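Local atomic coordinates of putative branched chain amino acid ABC transporter, periplasmic amino acid-binding protein (Brucella ovis, PDB entry 4XFK), a protein that probably captures branched-chain and related amino acids in the periplasm and delivers them to the membrane part of an ABC transporter. Residues 157-162 against 183-188; 13-18 against 77-82; 357-362 against 372-377; 137-142 against 385-390; 19-24 against 59-64. The protein carries 1 engineered substitution. One frame throughout, in Å; residues are numbered along the deposited sequence.

Contact 1 (157-162 against 183-188); sequences ERAYSI and IGYEVV
V188 and R158 illustrate how an aliphatic branch can serve as the floor for a charged plane. CG2 of V188 sits 3.4 Å above the plane of the R158 guanidinium, over its centre, while CG1 of V188 approaches NH2 of R158 at 3.4 Å. The arginine gets there by a kink: CG is anti to its own carbonyl carbon, and NE is then turned aside at chi3 (68°). Two of its nitrogens are held outside the contact, NE by the carbonyl of N212 and NH2 by that of A211. E186, extended on the same face of the sheet, brings OE1 no nearer than 4.7 Å to NH1 of R158, so opposite charges are close without pairing.

Toward the side of A159 and V187, Y185 has CG between its backbone N and carbonyl carbon (chi1 49°). CD1 of its ring lies 4.0 Å from CB of A159, met obliquely, with CG2 of V187 at the ring edge. The phenol oxygen bonds to the carbonyl of V176 in helix 167-184, and the ring also meets that of F217.

Between the faces runs the parallel ladder of a beta-alpha-beta unit, strand 158-164, helix 167-184 and strand 186-193. Its bonds are E186 N to E157 O (2.8 Å), A159 N to E186 O (2.8 Å) and V188 N to A159 O (2.9 Å).

The chemistry implies a division of labour: backbone amides join the strands, whereas the arginine's NE and NH2 are satisfied by carbonyl oxygens and one of its flat faces is covered by hydrocarbon, with E186 probably adding only a modest electrostatic attraction.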
# COMPACT_ATOMS: atom_id res chain seq x y z
N GLU A 157 -15.71 -4.89 -22.39
CA GLU A 157 -14.79 -4.34 -23.38
C GLU A 157 -14.55 -2.85 -23.24
O GLU A 157 -13.62 -2.32 -23.85
CB GLU A 157 -15.29 -4.61 -24.80
CG GLU A 157 -15.50 -6.08 -25.14
CD GLU A 157 -16.91 -6.54 -24.85
OE1 GLU A 157 -17.60 -5.88 -24.05
OE2 GLU A 157 -17.33 -7.56 -25.43
N ARG A 158 -15.39 -2.16 -22.48
CA ARG A 158 -15.31 -0.71 -22.39
C ARG A 158 -15.00 -0.26 -20.97
O ARG A 158 -15.63 -0.70 -20.01
CB ARG A 158 -16.61 -0.07 -22.87
CG ARG A 158 -16.85 -0.23 -24.38
CD ARG A 158 -18.21 0.29 -24.80
NE ARG A 158 -18.36 1.74 -24.68
CZ ARG A 158 -17.98 2.61 -25.61
NH1 ARG A 158 -17.41 2.19 -26.73
NH2 ARG A 158 -18.17 3.91 -25.41
N ALA A 159 -14.02 0.64 -20.85
CA ALA A 159 -13.58 1.08 -19.53
C ALA A 159 -13.38 2.58 -19.47
O ALA A 159 -13.12 3.24 -20.48
CB ALA A 159 -12.30 0.36 -19.14
N TYR A 160 -13.52 3.11 -18.26
CA TYR A 160 -13.20 4.50 -17.95
C TYR A 160 -12.05 4.49 -16.95
O TYR A 160 -11.93 3.55 -16.16
CB TYR A 160 -14.43 5.19 -17.34
CG TYR A 160 -14.39 6.70 -17.34
CD1 TYR A 160 -13.67 7.40 -16.38
CD2 TYR A 160 -15.08 7.43 -18.29
CE1 TYR A 160 -13.63 8.79 -16.38
CE2 TYR A 160 -15.05 8.81 -18.30
CZ TYR A 160 -14.33 9.48 -17.34
OH TYR A 160 -14.31 10.86 -17.37
N SER A 161 -11.21 5.52 -16.98
CA SER A 161 -10.16 5.70 -15.98
C SER A 161 -10.35 7.04 -15.28
O SER A 161 -10.39 8.07 -15.93
CB SER A 161 -8.78 5.66 -16.66
OG SER A 161 -7.74 6.00 -15.75
N ILE A 162 -10.48 7.02 -13.96
CA ILE A 162 -10.59 8.27 -13.20
C ILE A 162 -9.61 8.24 -12.03
O ILE A 162 -9.64 7.32 -11.21
CB ILE A 162 -12.05 8.56 -12.74
CG1 ILE A 162 -12.12 9.89 -12.00
CG2 ILE A 162 -12.62 7.40 -11.92
CD1 ILE A 162 -13.54 10.41 -11.81
N ILE A 183 -4.82 -6.95 -22.15
CA ILE A 183 -5.86 -7.50 -21.30
C ILE A 183 -7.22 -7.47 -21.99
O ILE A 183 -7.99 -8.42 -21.90
CB ILE A 183 -5.87 -6.84 -19.92
CG1 ILE A 183 -4.48 -6.99 -19.29
CG2 ILE A 183 -6.92 -7.48 -19.03
CD1 ILE A 183 -4.37 -6.54 -17.84
N GLY A 184 -7.52 -6.39 -22.70
CA GLY A 184 -8.70 -6.39 -23.54
C GLY A 184 -9.85 -5.49 -23.14
O GLY A 184 -10.99 -5.93 -23.01
N TYR A 185 -9.54 -4.22 -22.97
CA TYR A 185 -10.58 -3.23 -22.81
C TYR A 185 -10.15 -2.00 -23.59
O TYR A 185 -8.96 -1.81 -23.86
CB TYR A 185 -10.82 -2.90 -21.33
CG TYR A 185 -9.55 -2.60 -20.56
CD1 TYR A 185 -9.01 -1.33 -20.55
CD2 TYR A 185 -8.89 -3.61 -19.85
CE1 TYR A 185 -7.85 -1.05 -19.86
CE2 TYR A 185 -7.72 -3.33 -19.16
CZ TYR A 185 -7.21 -2.05 -19.17
OH TYR A 185 -6.05 -1.78 -18.49
N GLU A 186 -11.12 -1.18 -23.98
CA GLU A 186 -10.82 0.11 -24.55
C GLU A 186 -11.02 1.16 -23.48
O GLU A 186 -12.07 1.18 -22.83
CB GLU A 186 -11.73 0.39 -25.75
CG GLU A 186 -11.47 1.74 -26.40
CD GLU A 186 -12.47 2.08 -27.49
OE1 GLU A 186 -13.08 1.15 -28.07
OE2 GLU A 186 -12.65 3.28 -27.75
N VAL A 187 -10.03 2.02 -23.29
CA VAL A 187 -10.20 3.14 -22.39
C VAL A 187 -10.94 4.23 -23.17
O VAL A 187 -10.33 5.03 -23.89
CB VAL A 187 -8.85 3.65 -21.83
CG1 VAL A 187 -9.07 4.77 -20.84
CG2 VAL A 187 -8.10 2.50 -21.15
N VAL A 188 -12.26 4.21 -23.04
CA VAL A 188 -13.14 5.08 -23.82
C VAL A 188 -12.91 6.55 -23.48
O VAL A 188 -12.92 7.42 -24.36
CB VAL A 188 -14.62 4.73 -23.55
CG1 VAL A 188 -15.55 5.77 -24.17
CG2 VAL A 188 -14.94 3.34 -24.07

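Contact 2 (13-18 against 77-82); sequences KIALVE and DGAQII
The side-chain amide of Q80 is the flat group that reaches K13. Its OE1 receives K13 N at 2.7 Å, in the amide plane and on a lone pair, with a nearly straight N-H (167°); its NE2 turns to the carbonyl of P11. The amide thus stands in for a strand partner where the parallel pairing of the periplasmic binding protein's first lobe begins, between strands 13-18 and 81-84. The backbone joins in at the same residue, Q80 N donating to K13 O, and further along A15 N donates to I81 O at 2.8 Å.

On one face of the sheet I14 and I81 lie side by side, pointing the same way. Each has CG1 anti to its carbonyl carbon, and CG1 of I14 rests 4.1 Å from CB of I81. On the opposite face CB of A15 meets CB of A79 at 3.8 Å, and A74 of helix 63-76 packs over both.

Just past that helix G78 completes a Schellman motif, its positive phi suiting glycine. At the far end of strand 13-18, E18 bonds to S86 and to the amide of G85, a sodium ligand. The extended K13 chain passes G78 O, and its NZ donates to a water (3.0 Å) that in turn donates to D77 O at 2.9 Å.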
# COMPACT_ATOMS: atom_id res chain seq x y z
N LYS A 13 15.82 2.60 16.88
CA LYS A 13 14.82 3.65 16.94
C LYS A 13 14.17 3.80 15.57
O LYS A 13 14.85 4.12 14.58
CB LYS A 13 15.45 4.98 17.37
CG LYS A 13 16.03 4.94 18.79
CD LYS A 13 16.60 6.31 19.19
CE LYS A 13 17.13 6.31 20.62
NZ LYS A 13 17.55 7.68 21.02
N ILE A 14 12.86 3.59 15.52
CA ILE A 14 12.11 3.63 14.28
C ILE A 14 11.12 4.77 14.32
O ILE A 14 10.27 4.83 15.22
CB ILE A 14 11.37 2.30 14.03
CG1 ILE A 14 12.37 1.14 14.01
CG2 ILE A 14 10.57 2.35 12.73
CD1 ILE A 14 11.75 -0.20 13.66
N ALA A 15 11.22 5.67 13.34
CA ALA A 15 10.35 6.84 13.27
C ALA A 15 9.20 6.63 12.29
O ALA A 15 9.42 6.33 11.12
CB ALA A 15 11.14 8.06 12.86
N LEU A 16 7.98 6.81 12.77
CA LEU A 16 6.79 6.77 11.93
C LEU A 16 6.43 8.21 11.58
O LEU A 16 6.10 9.01 12.46
CB LEU A 16 5.64 6.11 12.68
CG LEU A 16 4.28 6.10 11.97
CD1 LEU A 16 4.34 5.29 10.68
CD2 LEU A 16 3.19 5.56 12.90
N VAL A 17 6.55 8.55 10.30
CA VAL A 17 6.26 9.90 9.85
C VAL A 17 4.98 9.83 9.03
O VAL A 17 4.99 9.38 7.88
CB VAL A 17 7.41 10.47 9.01
CG1 VAL A 17 7.07 11.87 8.50
CG2 VAL A 17 8.71 10.48 9.81
N GLU A 18 3.88 10.26 9.63
CA GLU A 18 2.56 10.04 9.06
C GLU A 18 1.60 11.14 9.46
O GLU A 18 1.87 11.91 10.38
CB GLU A 18 1.97 8.69 9.50
CG GLU A 18 2.27 7.55 8.55
CD GLU A 18 1.69 7.80 7.17
OE1 GLU A 18 0.77 8.63 7.05
OE2 GLU A 18 2.17 7.17 6.20
N ASP A 77 16.82 12.92 16.33
CA ASP A 77 16.41 12.19 17.53
C ASP A 77 17.00 10.78 17.59
O ASP A 77 16.72 10.04 18.53
CB ASP A 77 14.88 12.13 17.63
CG ASP A 77 14.26 13.47 17.98
OD1 ASP A 77 14.95 14.30 18.60
OD2 ASP A 77 13.08 13.69 17.65
N GLY A 78 17.79 10.40 16.59
CA GLY A 78 18.47 9.12 16.62
C GLY A 78 17.80 8.00 15.84
O GLY A 78 18.23 6.85 15.92
N ALA A 79 16.75 8.31 15.08
CA ALA A 79 16.10 7.27 14.28
C ALA A 79 17.05 6.75 13.21
O ALA A 79 17.65 7.53 12.47
CB ALA A 79 14.82 7.79 13.64
N GLN A 80 17.20 5.43 13.13
CA GLN A 80 17.98 4.81 12.06
C GLN A 80 17.08 4.34 10.93
O GLN A 80 17.55 3.94 9.87
CB GLN A 80 18.79 3.61 12.58
CG GLN A 80 19.67 3.88 13.79
CD GLN A 80 19.00 3.41 15.07
OE1 GLN A 80 17.78 3.23 15.12
NE2 GLN A 80 19.79 3.21 16.12
N ILE A 81 15.77 4.35 11.19
CA ILE A 81 14.77 3.85 10.25
C ILE A 81 13.58 4.81 10.23
O ILE A 81 13.11 5.25 11.29
CB ILE A 81 14.27 2.44 10.63
CG1 ILE A 81 15.46 1.50 10.81
CG2 ILE A 81 13.27 1.91 9.60
CD1 ILE A 81 15.07 0.07 11.00
N ILE A 82 13.13 5.14 9.02
CA ILE A 82 11.94 5.95 8.79
C ILE A 82 10.88 5.06 8.15
O ILE A 82 11.17 4.36 7.18
CB ILE A 82 12.24 7.09 7.80
CG1 ILE A 82 13.42 7.96 8.28
CG2 ILE A 82 10.99 7.93 7.52
CD1 ILE A 82 13.16 8.68 9.58
O HOH W 1 15.31 9.63 21.01

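Contact 3 (357-362 against 372-377); sequences QEVSKK and YGFLPF
Y372 and K361 meet at the loop end of a beta-hairpin, in which strand 350-360 pairs antiparallel with 373-380, and the tyrosine can be followed outward atom by atom. Its CB packs at 3.6 Å on CG1 of V359, the two side chains crossing at about a right angle, and CG still feels the same methyl. CD2 comes next to the backbone of S360 and K361, 3.6 Å from K361 N. CE2 then lies beneath CG of K361, whose carbon stands 3.8 Å from the ring centroid and 18° off the normal, a CH-pi contact displaced toward the rim. Finally CZ and OH run under CE of K361, OH at 3.5 Å. The lysine chain is extended beyond CG, which carries its methylenes obliquely across the phenol.

V359 uses its other branch on F374: the two lie side by side, CG2 to CE2 3.7 Å, with I252 of helix 251-255 against both. Q357 comes to F374 at about a right angle, its OE1 touching CB and also accepting a bond from N269.

On the other face CD2 of L375 rests against OG of S360 and CB of K362. At the far end F377 presents its edge to E358 N, its ring 89° from the carboxylate plane of E358; K152 makes a cation-pi contact with the same ring and a long, weak ion pair with E358.

Four backbone bonds tie E358 to L375 and S360 to G373. Beyond the last pair the chain turns in an ST turn, where S360 OG accepts K362 N at 3.0 Å.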
# COMPACT_ATOMS: atom_id res chain seq x y z
N GLN A 357 -10.83 -9.43 -5.39
CA GLN A 357 -11.99 -9.59 -4.52
C GLN A 357 -13.20 -8.83 -5.04
O GLN A 357 -13.04 -7.74 -5.62
CB GLN A 357 -11.66 -9.07 -3.12
CG GLN A 357 -10.49 -9.77 -2.45
CD GLN A 357 -9.79 -8.90 -1.43
OE1 GLN A 357 -10.36 -8.55 -0.40
NE2 GLN A 357 -8.54 -8.53 -1.72
N GLU A 358 -14.39 -9.38 -4.83
CA GLU A 358 -15.63 -8.73 -5.24
C GLU A 358 -16.50 -8.41 -4.03
O GLU A 358 -16.48 -9.14 -3.05
CB GLU A 358 -16.41 -9.63 -6.20
CG GLU A 358 -16.84 -10.96 -5.59
CD GLU A 358 -17.59 -11.84 -6.56
OE1 GLU A 358 -18.71 -11.48 -6.94
OE2 GLU A 358 -17.04 -12.90 -6.94
N VAL A 359 -17.25 -7.32 -4.10
CA VAL A 359 -18.19 -7.00 -3.03
C VAL A 359 -19.41 -7.91 -3.15
O VAL A 359 -20.07 -7.94 -4.20
CB VAL A 359 -18.61 -5.52 -3.08
CG1 VAL A 359 -19.59 -5.21 -1.95
CG2 VAL A 359 -17.37 -4.63 -2.99
N SER A 360 -19.70 -8.65 -2.09
CA SER A 360 -20.68 -9.73 -2.14
C SER A 360 -21.25 -10.01 -0.77
O SER A 360 -20.56 -9.88 0.24
CB SER A 360 -20.02 -11.01 -2.68
OG SER A 360 -20.89 -12.12 -2.58
N LYS A 361 -22.52 -10.42 -0.73
CA LYS A 361 -23.14 -10.83 0.53
C LYS A 361 -22.55 -12.14 1.02
O LYS A 361 -22.74 -12.52 2.18
CB LYS A 361 -24.65 -10.98 0.36
CG LYS A 361 -25.40 -9.68 0.23
CD LYS A 361 -26.89 -9.94 0.19
CE LYS A 361 -27.68 -8.66 0.10
NZ LYS A 361 -29.13 -8.95 0.17
N LYS A 362 -21.84 -12.85 0.14
CA LYS A 362 -21.26 -14.14 0.50
C LYS A 362 -20.01 -14.00 1.38
O LYS A 362 -19.59 -14.97 1.99
CB LYS A 362 -20.92 -14.94 -0.76
CG LYS A 362 -22.13 -15.38 -1.57
CD LYS A 362 -21.71 -16.02 -2.89
CE LYS A 362 -22.91 -16.40 -3.74
NZ LYS A 362 -23.80 -15.24 -4.03
N TYR A 372 -22.73 -6.69 2.99
CA TYR A 372 -21.70 -6.99 2.00
C TYR A 372 -20.30 -6.96 2.59
O TYR A 372 -20.02 -6.18 3.49
CB TYR A 372 -21.77 -5.98 0.86
CG TYR A 372 -23.03 -6.08 0.03
CD1 TYR A 372 -24.19 -5.39 0.39
CD2 TYR A 372 -23.06 -6.85 -1.12
CE1 TYR A 372 -25.35 -5.49 -0.37
CE2 TYR A 372 -24.21 -6.96 -1.88
CZ TYR A 372 -25.35 -6.27 -1.51
OH TYR A 372 -26.48 -6.39 -2.28
N GLY A 373 -19.42 -7.79 2.06
CA GLY A 373 -18.00 -7.67 2.33
C GLY A 373 -17.21 -8.06 1.11
O GLY A 373 -17.77 -8.30 0.03
N PHE A 374 -15.90 -8.14 1.27
CA PHE A 374 -15.01 -8.50 0.18
C PHE A 374 -14.79 -10.00 0.13
O PHE A 374 -14.32 -10.60 1.08
CB PHE A 374 -13.71 -7.70 0.30
CG PHE A 374 -13.91 -6.24 0.06
CD1 PHE A 374 -14.24 -5.38 1.09
CD2 PHE A 374 -13.82 -5.72 -1.23
CE1 PHE A 374 -14.47 -4.03 0.86
CE2 PHE A 374 -14.04 -4.37 -1.47
CZ PHE A 374 -14.36 -3.53 -0.42
N LEU A 375 -15.17 -10.59 -1.00
CA LEU A 375 -15.08 -12.03 -1.21
C LEU A 375 -13.98 -12.29 -2.23
O LEU A 375 -14.05 -11.76 -3.34
CB LEU A 375 -16.41 -12.55 -1.75
CG LEU A 375 -16.50 -14.05 -2.03
CD1 LEU A 375 -16.67 -14.82 -0.74
CD2 LEU A 375 -17.63 -14.37 -3.01
N PRO A 376 -12.97 -13.08 -1.86
CA PRO A 376 -11.88 -13.36 -2.81
C PRO A 376 -12.31 -14.29 -3.93
O PRO A 376 -13.07 -15.23 -3.67
CB PRO A 376 -10.83 -14.04 -1.93
CG PRO A 376 -11.62 -14.71 -0.85
CD PRO A 376 -12.83 -13.84 -0.61
N PHE A 377 -11.85 -14.05 -5.15
CA PHE A 377 -12.16 -14.97 -6.26
C PHE A 377 -10.96 -15.40 -7.09
O PHE A 377 -11.08 -16.31 -7.91
CB PHE A 377 -13.29 -14.43 -7.15
CG PHE A 377 -12.96 -13.15 -7.87
CD1 PHE A 377 -12.26 -13.18 -9.07
CD2 PHE A 377 -13.40 -11.93 -7.38
CE1 PHE A 377 -11.97 -12.00 -9.74
CE2 PHE A 377 -13.11 -10.76 -8.05
CZ PHE A 377 -12.41 -10.79 -9.24

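Contact 4 (137-142 against 385-390); sequences NAAIRF and SIDPVQ. Engineered in segment 137-142: R141 (natural residue His).
N137 and D387 adopt the same first torsion: in both, CG stands between the backbone N and the carbonyl carbon (chi1 60° and 56°), and the two short side chains reach toward each other tip to tip. ND2 of N137 donates to OD1 of D387 at 2.9 Å along an almost straight N-H. The acceptor lies in the amide plane, yet the donor stands well above the carboxylate plane; the two flat groups are turned 75° apart.

The other end of the same amide is occupied as well. OD1 of N137 accepts I140 N at 3.0 Å, the N-cap bond that opens helix 138-152. In this two-lobed periplasmic binding protein, that helix follows the strand 131-133 of one sheet and leads to the strand 158-164 of the other, while 385-390 leaves the short helix 382-385 that follows strand 373-380, consistent with a place where the chain passes between the lobes. The nearby helix start would be expected to favour a negative charge on D387.

Hydrocarbon flanks the polar pair. CB of A139 touches CB of D387 at 3.8 Å. I140 crosses D387 at about a right angle, its CD1 lying 3.5 Å from OD1 of D387 and its CG1 3.4 Å from S385 O, an oxygen that also accepts from K143 NZ.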
# COMPACT_ATOMS: atom_id res chain seq x y z
N ASN A 137 2.50 -1.66 -6.01
CA ASN A 137 2.68 -0.41 -6.73
C ASN A 137 1.61 -0.33 -7.81
O ASN A 137 0.83 -1.28 -7.97
CB ASN A 137 4.11 -0.29 -7.28
CG ASN A 137 4.45 -1.40 -8.25
OD1 ASN A 137 3.68 -1.69 -9.17
ND2 ASN A 137 5.59 -2.05 -8.03
N ALA A 138 1.57 0.76 -8.56
CA ALA A 138 0.50 0.95 -9.54
C ALA A 138 0.42 -0.20 -10.55
O ALA A 138 -0.67 -0.61 -10.94
CB ALA A 138 0.67 2.27 -10.27
N ALA A 139 1.57 -0.69 -10.97
CA ALA A 139 1.61 -1.76 -11.97
C ALA A 139 1.03 -3.05 -11.41
O ALA A 139 0.22 -3.71 -12.06
CB ALA A 139 3.03 -1.97 -12.48
N ILE A 140 1.44 -3.41 -10.21
CA ILE A 140 0.94 -4.63 -9.58
C ILE A 140 -0.57 -4.52 -9.34
O ILE A 140 -1.32 -5.45 -9.65
CB ILE A 140 1.68 -4.92 -8.26
CG1 ILE A 140 3.18 -5.16 -8.52
CG2 ILE A 140 1.03 -6.09 -7.53
CD1 ILE A 140 4.02 -5.23 -7.25
N ARG A 141 -1.01 -3.40 -8.77
CA ARG A 141 -2.44 -3.21 -8.49
C ARG A 141 -3.29 -3.39 -9.74
O ARG A 141 -4.29 -4.12 -9.73
CB ARG A 141 -2.71 -1.80 -7.94
CG ARG A 141 -2.20 -1.53 -6.53
CD ARG A 141 -2.98 -2.25 -5.44
NE ARG A 141 -2.57 -1.72 -4.15
CZ ARG A 141 -3.06 -2.12 -2.98
NH1 ARG A 141 -4.00 -3.06 -2.93
NH2 ARG A 141 -2.61 -1.59 -1.85
N PHE A 142 -2.92 -2.71 -10.82
CA PHE A 142 -3.84 -2.60 -11.94
C PHE A 142 -3.74 -3.70 -12.98
O PHE A 142 -4.73 -4.03 -13.62
CB PHE A 142 -3.94 -1.16 -12.46
CG PHE A 142 -4.69 -0.30 -11.50
CD1 PHE A 142 -6.08 -0.24 -11.56
CD2 PHE A 142 -4.03 0.31 -10.44
CE1 PHE A 142 -6.79 0.47 -10.62
CE2 PHE A 142 -4.75 1.03 -9.49
CZ PHE A 142 -6.13 1.09 -9.57
N SER A 385 2.41 -11.83 -9.60
CA SER A 385 1.99 -10.49 -9.17
C SER A 385 3.04 -9.40 -9.38
O SER A 385 2.72 -8.29 -9.79
CB SER A 385 1.56 -10.51 -7.70
OG SER A 385 0.45 -11.36 -7.50
N ILE A 386 4.29 -9.71 -9.04
CA ILE A 386 5.32 -8.67 -9.07
C ILE A 386 5.55 -8.14 -10.48
O ILE A 386 5.53 -8.90 -11.46
CB ILE A 386 6.64 -9.17 -8.42
CG1 ILE A 386 7.55 -7.98 -8.11
CG2 ILE A 386 7.35 -10.24 -9.30
CD1 ILE A 386 8.76 -8.33 -7.26
N ASP A 387 5.72 -6.83 -10.60
CA ASP A 387 5.92 -6.21 -11.91
C ASP A 387 7.37 -6.40 -12.35
O ASP A 387 8.23 -6.68 -11.53
CB ASP A 387 5.55 -4.71 -11.87
CG ASP A 387 6.30 -3.92 -10.79
OD1 ASP A 387 6.39 -4.38 -9.63
OD2 ASP A 387 6.78 -2.81 -11.10
N PRO A 388 7.63 -6.28 -13.66
CA PRO A 388 9.02 -6.41 -14.12
C PRO A 388 9.86 -5.28 -13.55
O PRO A 388 9.34 -4.21 -13.24
CB PRO A 388 8.90 -6.25 -15.64
CG PRO A 388 7.48 -6.55 -15.95
CD PRO A 388 6.68 -6.12 -14.77
N VAL A 389 11.16 -5.51 -13.40
CA VAL A 389 12.06 -4.45 -12.98
C VAL A 389 11.96 -3.33 -14.02
O VAL A 389 12.05 -3.56 -15.23
CB VAL A 389 13.50 -4.96 -12.85
CG1 VAL A 389 14.44 -3.81 -12.55
CG2 VAL A 389 13.58 -6.00 -11.75
N GLN A 390 11.74 -2.11 -13.54
CA GLN A 390 11.52 -0.99 -14.43
C GLN A 390 12.78 -0.62 -15.18
O GLN A 390 13.88 -0.71 -14.64
CB GLN A 390 11.01 0.22 -13.65
CG GLN A 390 9.63 0.04 -13.05
CD GLN A 390 9.23 1.22 -12.22
OE1 GLN A 390 9.09 2.34 -12.72
NE2 GLN A 390 9.05 1.00 -10.92

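Contact 5 (19-24 against 59-64); sequences TLSGPQ and DNQGGP
D59 and S21 are joined by the shortest of the polar contacts here, S21 OG donating to OD2 of D59 at 2.6 Å on the syn lone pair. This belongs to a set of hydrogen bonds gathered on one carboxylate. OD1 of D59 takes two donors from opposite faces of its plane: L20 N at 2.9 Å, standing 55° out of the plane, and NE2 of Q61 at 2.9 Å, on the syn side. With CG anti to its backbone N (chi1 -175°), D59 directs the group at the opposing loop. Q61 bends at chi2, and its NE2 also donates to S21 O at 2.9 Å, so both amide hydrogens are used. Three donors on D59 would be expected to favour its ionised form.

The two loops follow neighbouring parallel strands, 13-18 and 54-59, of the first lobe of the periplasmic binding protein, and each leads into a helix. Bonds within 59-64 shape the second loop: N60 OD1 accepts G62 N in an Asx turn, and N60 ND2 donates to G63 O at 2.9 Å.

Water provides a further link, lying 2.9 Å from T19 OG1 and weakly bonded to N60 ND2.

Van der Waals contact is slight. CB of L20 lies 3.8 Å from OD1 of D59, and CG2 of T19 approaches NE2 of Q61 at 4.1 Å, the two side chains crossing at about a right angle.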
# COMPACT_ATOMS: atom_id res chain seq x y z
N THR A 19 0.46 11.21 8.78
CA THR A 19 -0.63 12.07 9.22
C THR A 19 -1.34 11.37 10.37
O THR A 19 -2.01 10.37 10.16
CB THR A 19 -1.63 12.32 8.09
OG1 THR A 19 -0.92 12.72 6.91
CG2 THR A 19 -2.63 13.40 8.49
N LEU A 20 -1.17 11.89 11.58
CA LEU A 20 -1.55 11.14 12.78
C LEU A 20 -2.63 11.81 13.62
O LEU A 20 -3.00 11.31 14.69
CB LEU A 20 -0.32 10.83 13.65
CG LEU A 20 0.68 9.87 12.97
CD1 LEU A 20 1.97 9.78 13.78
CD2 LEU A 20 0.06 8.50 12.75
N SER A 21 -3.16 12.94 13.13
CA SER A 21 -4.26 13.59 13.83
C SER A 21 -5.09 14.40 12.85
O SER A 21 -4.61 14.75 11.77
CB SER A 21 -3.76 14.51 14.96
OG SER A 21 -3.05 15.63 14.45
N GLY A 22 -6.33 14.68 13.22
CA GLY A 22 -7.15 15.59 12.45
C GLY A 22 -7.94 14.94 11.32
O GLY A 22 -7.89 13.72 11.14
N PRO A 23 -8.67 15.76 10.56
CA PRO A 23 -9.67 15.25 9.60
C PRO A 23 -9.09 14.51 8.40
O PRO A 23 -9.85 13.82 7.71
CB PRO A 23 -10.41 16.52 9.16
CG PRO A 23 -9.47 17.64 9.43
CD PRO A 23 -8.68 17.23 10.65
N GLN A 24 -7.80 14.63 8.14
CA GLN A 24 -7.20 13.95 7.00
C GLN A 24 -6.42 12.70 7.41
O GLN A 24 -5.70 12.13 6.59
CB GLN A 24 -6.24 14.88 6.24
CG GLN A 24 -6.81 16.22 5.84
CD GLN A 24 -8.12 16.12 5.09
OE1 GLN A 24 -8.35 15.18 4.32
NE2 GLN A 24 -8.99 17.10 5.30
N ASP A 59 3.86 13.39 13.76
CA ASP A 59 2.63 13.79 13.10
C ASP A 59 2.95 14.83 12.04
O ASP A 59 3.33 15.95 12.36
CB ASP A 59 1.68 14.35 14.15
CG ASP A 59 0.30 14.69 13.61
OD1 ASP A 59 -0.00 14.41 12.43
OD2 ASP A 59 -0.49 15.26 14.41
N ASN A 60 2.81 14.44 10.78
CA ASN A 60 3.09 15.33 9.66
C ASN A 60 1.79 15.93 9.14
O ASN A 60 0.98 15.24 8.52
CB ASN A 60 3.79 14.59 8.52
CG ASN A 60 3.99 15.47 7.31
OD1 ASN A 60 4.07 16.70 7.44
ND2 ASN A 60 4.03 14.87 6.12
N GLN A 61 1.60 17.22 9.41
CA GLN A 61 0.38 17.91 9.00
C GLN A 61 0.57 18.72 7.73
O GLN A 61 -0.36 19.36 7.25
CB GLN A 61 -0.07 18.84 10.13
CG GLN A 61 -0.57 18.08 11.33
CD GLN A 61 -1.93 17.45 11.07
OE1 GLN A 61 -2.84 18.11 10.57
NE2 GLN A 61 -2.06 16.17 11.40
N GLY A 62 1.78 18.68 7.19
CA GLY A 62 2.13 19.58 6.11
C GLY A 62 2.59 18.97 4.80
O GLY A 62 3.37 19.59 4.08
N GLY A 63 2.12 17.76 4.49
CA GLY A 63 2.44 17.15 3.21
C GLY A 63 3.93 16.99 3.00
O GLY A 63 4.67 16.73 3.94
N PRO A 64 4.40 17.13 1.75
CA PRO A 64 5.83 16.97 1.47
C PRO A 64 6.74 17.96 2.21
O PRO A 64 7.82 17.57 2.68
CB PRO A 64 5.91 17.16 -0.05
CG PRO A 64 4.57 16.70 -0.53
CD PRO A 64 3.61 17.20 0.51
O HOH W 2 1.73 12.76 5.80

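The five contacts trace the two-lobed plan of the binding protein. Contacts 2 and 5 share the first lobe and touch, E18 O lying 2.7 Å from N60 N, a probable hydrogen bond that continues the strand pairing into the loops. Contacts 1 and 3 belong to the same sheet of the second lobe, with nearest atoms about 11 Å apart. Centres of contacts 1 and 2 are 42 Å apart. Contact 4 lies between, its nearest atoms about 5 Å from contact 1 and about 7 Å from contact 3. A sodium ion bound by Y31, G85 and G116 lies on the first-lobe side, about 11 Å from the side chain of T19 in contact 5.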